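Local coordinates for protein lipoteichoic acid primase (Listeria monocytogenes, PDB 4UOP) that has an extracellular catalytic domain of the sulfatase family, with an alpha/beta fold that holds a magnesium ion, at residues 239-251 with 287-300. Residues are numbered along the deposited sequence; the frame is centred on the assembly and turned at random.
Sequences PSDLKDTELGNYF and IIKTDQLPEEQKKY
Asp241 and Gln297 carry most of the polar contact between 239-251 and 287-300. The Asp241 carboxylate is gripped at both oxygens. Tyr300 OH donates to Asp241 OD1 at 2.6 Å, on the syn lone pair, with the carboxylate nearly perpendicular to the ring. Lys299 NZ forms a salt bridge with Asp241 OD2 (2.8 Å) and also bonds to Glu296 O, so two oxygens hold the ammonium group. The two donors probably keep Asp241 ionised.

Gln297 reaches across with an extended chain. Its NE2 gives Asp241 O a nearly straight bond of 2.9 Å (173°), in the plane of both the carbonyl and the amide. A weak bond links the same nitrogen to Thr245 OG1. This hydroxyl sits between backbone N and carbonyl carbon (chi1 67°), where it accepts from Gly248 N as the N-cap of helix 246-271 and donates to Leu242 O. One water joins Gln297 OE1 to Leu247 N. Another joins Asp241 O to Glu296 OE2.

Most of the apolar contacts are made on three aromatic rings. Leu242 CD1 lies over one face of Tyr300, 3.7 Å from the ring centroid, while Lys299 CG covers the opposite face. Tyr300 CB meets the edge of Phe251. Further along, Ile288 CG1 sits squarely over the Tyr250 ring, 4.0 Å from its centroid, in a CH-pi contact. Ile287 CG2 approaches the same ring obliquely, 3.3 Å from Tyr250 CE1. Leu247 CD2 packs against Leu293 CD2, the two side chains crossing at about a right angle.

Tyr250 OH bonds to Ser67 O, and Ile77 of strand 76-77 touches Leu242, Phe251 and Tyr300. The contact thus joins the capped start of helix 246-271 to the loop after strand 277-283, just beyond the magnesium ligands Asp284 and His285, in a sulfatase-family alpha/beta fold.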
ATOM      1  N   PRO B 239      -3.264  -5.680  35.773  1.00 27.49           N
ATOM      2  CA  PRO B 239      -2.127  -6.406  36.387  1.00 28.13           C
ATOM      3  C   PRO B 239      -0.780  -5.920  35.853  1.00 27.32           C
ATOM      4  O   PRO B 239      -0.727  -5.288  34.794  1.00 26.12           O
ATOM      5  CB  PRO B 239      -2.380  -7.858  36.016  1.00 28.54           C
ATOM      6  CG  PRO B 239      -3.333  -7.837  34.867  1.00 29.91           C
ATOM      7  CD  PRO B 239      -4.121  -6.566  34.961  1.00 28.42           C
ATOM      8  N   SER B 240       0.304  -6.213  36.568  1.00 25.49           N
ATOM      9  CA  SER B 240       1.603  -5.611  36.246  1.00 25.23           C
ATOM     10  C   SER B 240       2.159  -6.046  34.893  1.00 26.72           C
ATOM     11  O   SER B 240       2.975  -5.335  34.298  1.00 28.53           O
ATOM     12  CB  SER B 240       2.629  -5.913  37.350  1.00 24.84           C
ATOM     13  OG  SER B 240       2.999  -7.283  37.326  1.00 24.07           O
ATOM     14  N   ASP B 241       1.731  -7.202  34.396  1.00 27.20           N
ATOM     15  CA  ASP B 241       2.161  -7.601  33.068  1.00 28.03           C
ATOM     16  C   ASP B 241       1.387  -6.897  31.940  1.00 27.60           C
ATOM     17  O   ASP B 241       1.707  -7.108  30.778  1.00 27.58           O
ATOM     18  CB  ASP B 241       2.180  -9.116  32.901  1.00 28.85           C
ATOM     19  CG  ASP B 241       0.819  -9.762  32.949  1.00 30.39           C
ATOM     20  OD1 ASP B 241      -0.223  -9.079  33.002  1.00 32.60           O
ATOM     21  OD2 ASP B 241       0.802 -11.005  32.967  1.00 32.59           O
ATOM     22  N   LEU B 242       0.422  -6.048  32.297  1.00 26.33           N
ATOM     23  CA  LEU B 242      -0.248  -5.160  31.336  1.00 27.46           C
ATOM     24  C   LEU B 242      -0.055  -3.662  31.563  1.00 28.55           C
ATOM     25  O   LEU B 242      -0.149  -2.874  30.623  1.00 27.09           O
ATOM     26  CB  LEU B 242      -1.730  -5.422  31.359  1.00 26.41           C
ATOM     27  CG  LEU B 242      -2.137  -6.738  30.720  1.00 26.92           C
ATOM     28  CD1 LEU B 242      -3.591  -7.036  31.008  1.00 27.48           C
ATOM     29  CD2 LEU B 242      -1.873  -6.710  29.226  1.00 28.10           C
ATOM     30  N   LYS B 243       0.263  -3.255  32.785  1.00 31.47           N
ATOM     31  CA  LYS B 243       0.219  -1.850  33.122  1.00 33.28           C
ATOM     32  C   LYS B 243       1.321  -1.179  32.317  1.00 32.04           C
ATOM     33  O   LYS B 243       2.410  -1.729  32.185  1.00 31.77           O
ATOM     34  CB  LYS B 243       0.410  -1.621  34.632  1.00 37.25           C
ATOM     35  CG  LYS B 243      -0.051  -0.246  35.116  1.00 39.81           C
ATOM     36  CD  LYS B 243       0.195  -0.051  36.599  1.00 43.33           C
ATOM     37  CE  LYS B 243      -0.924  -0.632  37.441  1.00 46.30           C
ATOM     38  NZ  LYS B 243      -2.011   0.349  37.705  1.00 50.17           N
ATOM     39  N   ASP B 244       1.009  -0.014  31.749  1.00 33.95           N
ATOM     40  CA  ASP B 244       1.933   0.786  30.922  1.00 35.73           C
ATOM     41  C   ASP B 244       2.559   0.031  29.723  1.00 33.94           C
ATOM     42  O   ASP B 244       3.704   0.281  29.313  1.00 35.62           O
ATOM     43  CB  ASP B 244       2.985   1.427  31.831  1.00 39.19           C
ATOM     44  CG  ASP B 244       2.372   2.405  32.849  1.00 43.23           C
ATOM     45  OD1 ASP B 244       1.132   2.573  32.868  1.00 47.68           O
ATOM     46  OD2 ASP B 244       3.133   3.016  33.638  1.00 49.70           O
ATOM     47  N   THR B 245       1.764  -0.868  29.146  1.00 31.81           N
ATOM     48  CA  THR B 245       2.118  -1.617  27.929  1.00 29.82           C
ATOM     49  C   THR B 245       1.093  -1.275  26.856  1.00 29.41           C
ATOM     50  O   THR B 245       0.012  -0.821  27.192  1.00 25.33           O
ATOM     51  CB  THR B 245       2.074  -3.159  28.120  1.00 30.49           C
ATOM     52  OG1 THR B 245       0.728  -3.622  28.340  1.00 29.38           O
ATOM     53  CG2 THR B 245       2.975  -3.611  29.289  1.00 31.98           C
ATOM     54  N   GLU B 246       1.414  -1.520  25.588  1.00 29.33           N
ATOM     55  CA  GLU B 246       0.482  -1.259  24.496  1.00 30.09           C
ATOM     56  C   GLU B 246      -0.837  -1.991  24.696  1.00 26.57           C
ATOM     57  O   GLU B 246      -1.896  -1.389  24.539  1.00 26.04           O
ATOM     58  CB  GLU B 246       1.082  -1.643  23.137  1.00 32.41           C
ATOM     59  CG  GLU B 246       0.081  -1.587  21.987  1.00 36.80           C
ATOM     60  CD  GLU B 246       0.715  -1.825  20.629  1.00 40.03           C
ATOM     61  OE1 GLU B 246       1.114  -2.975  20.336  1.00 42.13           O
ATOM     62  OE2 GLU B 246       0.796  -0.857  19.845  1.00 45.64           O
ATOM     63  N   LEU B 247      -0.781  -3.277  25.024  1.00 23.31           N
ATOM     64  CA  LEU B 247      -1.997  -4.065  25.207  1.00 23.11           C
ATOM     65  C   LEU B 247      -2.813  -3.575  26.390  1.00 22.72           C
ATOM     66  O   LEU B 247      -4.048  -3.552  26.341  1.00 19.73           O
ATOM     67  CB  LEU B 247      -1.712  -5.570  25.334  1.00 23.76           C
ATOM     68  CG  LEU B 247      -2.953  -6.470  25.468  1.00 24.80           C
ATOM     69  CD1 LEU B 247      -3.837  -6.364  24.234  1.00 25.75           C
ATOM     70  CD2 LEU B 247      -2.582  -7.927  25.704  1.00 26.18           C
ATOM     71  N   GLY B 248      -2.130  -3.171  27.458  1.00 22.19           N
ATOM     72  CA  GLY B 248      -2.834  -2.615  28.606  1.00 21.32           C
ATOM     73  C   GLY B 248      -3.565  -1.343  28.250  1.00 20.24           C
ATOM     74  O   GLY B 248      -4.744  -1.179  28.576  1.00 20.66           O
ATOM     75  N   ASN B 249      -2.890  -0.447  27.543  1.00 19.52           N
ATOM     76  CA  ASN B 249      -3.508   0.792  27.113  1.00 20.62           C
ATOM     77  C   ASN B 249      -4.664   0.510  26.153  1.00 19.35           C
ATOM     78  O   ASN B 249      -5.693   1.174  26.219  1.00 18.60           O
ATOM     79  CB  ASN B 249      -2.486   1.718  26.464  1.00 21.97           C
ATOM     80  CG  ASN B 249      -1.416   2.173  27.450  1.00 25.17           C
ATOM     81  OD1 ASN B 249      -1.656   2.229  28.650  1.00 28.34           O
ATOM     82  ND2 ASN B 249      -0.242   2.481  26.946  1.00 26.79           N
ATOM     83  N   TYR B 250      -4.481  -0.491  25.304  1.00 18.87           N
ATOM     84  CA  TYR B 250      -5.513  -0.927  24.363  1.00 18.51           C
ATOM     85  C   TYR B 250      -6.755  -1.345  25.119  1.00 18.35           C
ATOM     86  O   TYR B 250      -7.842  -0.889  24.812  1.00 17.46           O
ATOM     87  CB  TYR B 250      -5.006  -2.079  23.511  1.00 18.30           C
ATOM     88  CG  TYR B 250      -6.039  -2.646  22.575  1.00 19.05           C
ATOM     89  CD1 TYR B 250      -6.351  -2.000  21.378  1.00 19.39           C
ATOM     90  CD2 TYR B 250      -6.698  -3.813  22.882  1.00 18.60           C
ATOM     91  CE1 TYR B 250      -7.293  -2.518  20.509  1.00 18.62           C
ATOM     92  CE2 TYR B 250      -7.643  -4.341  22.021  1.00 18.95           C
ATOM     93  CZ  TYR B 250      -7.924  -3.694  20.834  1.00 18.80           C
ATOM     94  OH  TYR B 250      -8.871  -4.230  19.995  1.00 19.23           O
ATOM     95  N   PHE B 251      -6.586  -2.157  26.157  1.00 19.22           N
ATOM     96  CA  PHE B 251      -7.726  -2.596  26.961  1.00 19.70           C
ATOM     97  C   PHE B 251      -8.467  -1.449  27.669  1.00 19.22           C
ATOM     98  O   PHE B 251      -9.698  -1.464  27.745  1.00 18.05           O
ATOM     99  CB  PHE B 251      -7.307  -3.645  27.996  1.00 20.59           C
ATOM    100  CG  PHE B 251      -7.088  -5.033  27.444  1.00 21.40           C
ATOM    101  CD1 PHE B 251      -7.894  -5.574  26.445  1.00 21.86           C
ATOM    102  CD2 PHE B 251      -6.079  -5.826  27.972  1.00 22.98           C
ATOM    103  CE1 PHE B 251      -7.679  -6.856  25.984  1.00 22.21           C
ATOM    104  CE2 PHE B 251      -5.854  -7.103  27.502  1.00 22.51           C
ATOM    105  CZ  PHE B 251      -6.651  -7.622  26.504  1.00 22.79           C
ATOM    106  N   ILE B 287      -5.857  -4.325  15.369  1.00 18.46           N
ATOM    107  CA  ILE B 287      -4.683  -3.506  15.591  1.00 20.07           C
ATOM    108  C   ILE B 287      -3.567  -4.252  16.333  1.00 20.95           C
ATOM    109  O   ILE B 287      -2.405  -3.890  16.196  1.00 21.77           O
ATOM    110  CB  ILE B 287      -5.066  -2.180  16.306  1.00 21.18           C
ATOM    111  CG1 ILE B 287      -3.957  -1.131  16.168  1.00 23.18           C
ATOM    112  CG2 ILE B 287      -5.412  -2.422  17.765  1.00 22.16           C
ATOM    113  CD1 ILE B 287      -3.536  -0.854  14.738  1.00 24.13           C
ATOM    114  N   ILE B 288      -3.915  -5.285  17.096  1.00 21.24           N
ATOM    115  CA  ILE B 288      -2.933  -6.044  17.875  1.00 22.90           C
ATOM    116  C   ILE B 288      -2.607  -7.340  17.134  1.00 23.16           C
ATOM    117  O   ILE B 288      -3.493  -8.162  16.864  1.00 21.51           O
ATOM    118  CB  ILE B 288      -3.482  -6.373  19.276  1.00 22.77           C
ATOM    119  CG1 ILE B 288      -3.963  -5.101  20.011  1.00 23.80           C
ATOM    120  CG2 ILE B 288      -2.454  -7.164  20.076  1.00 23.99           C
ATOM    121  CD1 ILE B 288      -2.890  -4.064  20.328  1.00 24.66           C
ATOM    122  N   LYS B 289      -1.341  -7.510  16.772  1.00 24.19           N
ATOM    123  CA  LYS B 289      -0.883  -8.775  16.208  1.00 27.11           C
ATOM    124  C   LYS B 289      -0.637  -9.720  17.376  1.00 26.35           C
ATOM    125  O   LYS B 289       0.386  -9.604  18.073  1.00 25.11           O
ATOM    126  CB  LYS B 289       0.378  -8.575  15.379  1.00 30.59           C
ATOM    127  CG  LYS B 289       0.173  -7.663  14.191  1.00 35.52           C
ATOM    128  CD  LYS B 289       0.967  -8.135  12.987  1.00 41.06           C
ATOM    129  CE  LYS B 289       0.652  -7.304  11.753  1.00 44.31           C
ATOM    130  NZ  LYS B 289       1.248  -5.943  11.827  1.00 45.92           N
ATOM    131  N   THR B 290      -1.582 -10.624  17.616  1.00 24.33           N
ATOM    132  CA  THR B 290      -1.597 -11.364  18.874  1.00 25.74           C
ATOM    133  C   THR B 290      -0.447 -12.366  18.958  1.00 28.74           C
ATOM    134  O   THR B 290       0.011 -12.666  20.056  1.00 28.19           O
ATOM    135  CB  THR B 290      -2.935 -12.078  19.134  1.00 25.32           C
ATOM    136  OG1 THR B 290      -3.278 -12.887  17.996  1.00 25.91           O
ATOM    137  CG2 THR B 290      -4.043 -11.060  19.395  1.00 25.21           C
ATOM    138  N   ASP B 291       0.014 -12.878  17.818  1.00 30.67           N
ATOM    139  CA  ASP B 291       1.149 -13.806  17.819  1.00 34.50           C
ATOM    140  C   ASP B 291       2.475 -13.104  18.146  1.00 34.30           C
ATOM    141  O   ASP B 291       3.439 -13.773  18.506  1.00 36.01           O
ATOM    142  CB  ASP B 291       1.228 -14.632  16.512  1.00 38.92           C
ATOM    143  CG  ASP B 291       1.470 -13.788  15.273  1.00 43.12           C
ATOM    144  OD1 ASP B 291       2.078 -12.692  15.387  1.00 48.71           O
ATOM    145  OD2 ASP B 291       1.027 -14.235  14.170  1.00 51.54           O
ATOM    146  N   GLN B 292       2.503 -11.771  18.048  1.00 31.82           N
ATOM    147  CA  GLN B 292       3.668 -10.968  18.403  1.00 32.79           C
ATOM    148  C   GLN B 292       3.648 -10.425  19.834  1.00 30.32           C
ATOM    149  O   GLN B 292       4.560  -9.699  20.228  1.00 30.35           O
ATOM    150  CB  GLN B 292       3.829  -9.794  17.444  1.00 35.68           C
ATOM    151  CG  GLN B 292       4.095 -10.222  16.008  1.00 39.83           C
ATOM    152  CD  GLN B 292       4.778  -9.164  15.158  1.00 43.17           C
ATOM    153  OE1 GLN B 292       5.659  -8.439  15.628  1.00 45.37           O
ATOM    154  NE2 GLN B 292       4.436  -9.129  13.881  1.00 46.43           N
ATOM    155  N   LEU B 293       2.623 -10.758  20.614  1.00 28.28           N
ATOM    156  CA  LEU B 293       2.568 -10.306  22.008  1.00 27.55           C
ATOM    157  C   LEU B 293       3.686 -10.954  22.821  1.00 27.86           C
ATOM    158  O   LEU B 293       4.106 -12.071  22.516  1.00 25.57           O
ATOM    159  CB  LEU B 293       1.221 -10.660  22.657  1.00 27.35           C
ATOM    160  CG  LEU B 293       0.004  -9.852  22.199  1.00 25.91           C
ATOM    161  CD1 LEU B 293      -1.281 -10.506  22.685  1.00 26.43           C
ATOM    162  CD2 LEU B 293       0.091  -8.417  22.697  1.00 26.89           C
ATOM    163  N   PRO B 294       4.131 -10.272  23.891  1.00 29.02           N
ATOM    164  CA  PRO B 294       4.958 -10.984  24.865  1.00 31.04           C
ATOM    165  C   PRO B 294       4.254 -12.237  25.360  1.00 32.46           C
ATOM    166  O   PRO B 294       3.031 -12.238  25.544  1.00 27.89           O
ATOM    167  CB  PRO B 294       5.127  -9.974  26.007  1.00 30.74           C
ATOM    168  CG  PRO B 294       4.904  -8.642  25.388  1.00 31.71           C
ATOM    169  CD  PRO B 294       3.946  -8.854  24.235  1.00 29.73           C
ATOM    170  N   GLU B 295       5.024 -13.301  25.589  1.00 33.76           N
ATOM    171  CA  GLU B 295       4.443 -14.589  25.933  1.00 35.81           C
ATOM    172  C   GLU B 295       3.458 -14.527  27.089  1.00 34.21           C
ATOM    173  O   GLU B 295       2.411 -15.174  27.044  1.00 34.12           O
ATOM    174  CB  GLU B 295       5.544 -15.627  26.216  1.00 40.82           C
ATOM    175  CG  GLU B 295       6.079 -16.290  24.955  1.00 46.34           C
ATOM    176  CD  GLU B 295       5.013 -17.081  24.205  1.00 49.70           C
ATOM    177  OE1 GLU B 295       4.092 -17.626  24.856  1.00 54.91           O
ATOM    178  OE2 GLU B 295       5.102 -17.163  22.964  1.00 53.74           O
ATOM    179  N   GLU B 296       3.773 -13.752  28.122  1.00 33.12           N
ATOM    180  CA  GLU B 296       2.895 -13.720  29.290  1.00 33.50           C
ATOM    181  C   GLU B 296       1.607 -12.906  29.066  1.00 32.07           C
ATOM    182  O   GLU B 296       0.676 -13.015  29.868  1.00 30.41           O
ATOM    183  CB  GLU B 296       3.640 -13.246  30.542  1.00 35.94           C
ATOM    184  CG  GLU B 296       3.820 -11.740  30.683  1.00 38.08           C
ATOM    185  CD  GLU B 296       4.931 -11.176  29.824  1.00 41.26           C
ATOM    186  OE1 GLU B 296       5.630 -11.955  29.141  1.00 43.14           O
ATOM    187  OE2 GLU B 296       5.120  -9.944  29.852  1.00 45.73           O
ATOM    188  N   GLN B 297       1.562 -12.107  27.996  1.00 28.86           N
ATOM    189  CA  GLN B 297       0.328 -11.385  27.628  1.00 28.09           C
ATOM    190  C   GLN B 297      -0.595 -12.234  26.765  1.00 28.95           C
ATOM    191  O   GLN B 297      -1.789 -11.933  26.659  1.00 29.07           O
ATOM    192  CB  GLN B 297       0.653 -10.094  26.888  1.00 27.51           C
ATOM    193  CG  GLN B 297       1.281  -9.033  27.759  1.00 26.91           C
ATOM    194  CD  GLN B 297       1.351  -7.686  27.088  1.00 28.62           C
ATOM    195  OE1 GLN B 297       1.191  -7.562  25.874  1.00 27.67           O
ATOM    196  NE2 GLN B 297       1.563  -6.654  27.888  1.00 29.56           N
ATOM    197  N   LYS B 298      -0.077 -13.301  26.165  1.00 28.56           N
ATOM    198  CA  LYS B 298      -0.910 -14.131  25.280  1.00 29.71           C
ATOM    199  C   LYS B 298      -2.093 -14.785  25.999  1.00 29.43           C
ATOM    200  O   LYS B 298      -3.124 -15.032  25.378  1.00 29.09           O
ATOM    201  CB  LYS B 298      -0.069 -15.178  24.548  1.00 31.41           C
ATOM    202  CG  LYS B 298       0.790 -14.565  23.466  1.00 33.09           C
ATOM    203  CD  LYS B 298       1.506 -15.614  22.639  1.00 34.63           C
ATOM    204  CE  LYS B 298       2.518 -14.946  21.725  1.00 36.38           C
ATOM    205  NZ  LYS B 298       3.182 -15.931  20.832  1.00 37.81           N
ATOM    206  N   LYS B 299      -1.986 -15.014  27.310  1.00 26.41           N
ATOM    207  CA  LYS B 299      -3.127 -15.572  28.065  1.00 26.50           C
ATOM    208  C   LYS B 299      -4.383 -14.675  28.098  1.00 24.54           C
ATOM    209  O   LYS B 299      -5.459 -15.135  28.497  1.00 25.18           O
ATOM    210  CB  LYS B 299      -2.730 -15.903  29.499  1.00 28.16           C
ATOM    211  CG  LYS B 299      -2.476 -14.689  30.374  1.00 28.83           C
ATOM    212  CD  LYS B 299      -2.288 -15.095  31.834  1.00 31.13           C
ATOM    213  CE  LYS B 299      -1.870 -13.917  32.687  1.00 31.60           C
ATOM    214  NZ  LYS B 299      -0.469 -13.483  32.413  1.00 32.39           N
ATOM    215  N   TYR B 300      -4.238 -13.404  27.712  1.00 24.02           N
ATOM    216  CA  TYR B 300      -5.354 -12.472  27.686  1.00 24.42           C
ATOM    217  C   TYR B 300      -6.196 -12.555  26.420  1.00 24.29           C
ATOM    218  O   TYR B 300      -7.316 -12.035  26.391  1.00 24.79           O
ATOM    219  CB  TYR B 300      -4.853 -11.047  27.891  1.00 26.30           C
ATOM    220  CG  TYR B 300      -4.217 -10.864  29.250  1.00 27.53           C
ATOM    221  CD1 TYR B 300      -4.970 -11.012  30.412  1.00 28.20           C
ATOM    222  CD2 TYR B 300      -2.868 -10.567  29.375  1.00 28.47           C
ATOM    223  CE1 TYR B 300      -4.394 -10.861  31.665  1.00 28.75           C
ATOM    224  CE2 TYR B 300      -2.289 -10.417  30.620  1.00 28.74           C
ATOM    225  CZ  TYR B 300      -3.062 -10.564  31.756  1.00 29.50           C
ATOM    226  OH  TYR B 300      -2.503 -10.413  33.003  1.00 30.59           O
TER
HETATM  227  O   HOH W   1       4.272  -7.465  29.728  1.00 37.58           O
HETATM  228  O   HOH W   2       1.649  -5.070  24.802  1.00 26.55           O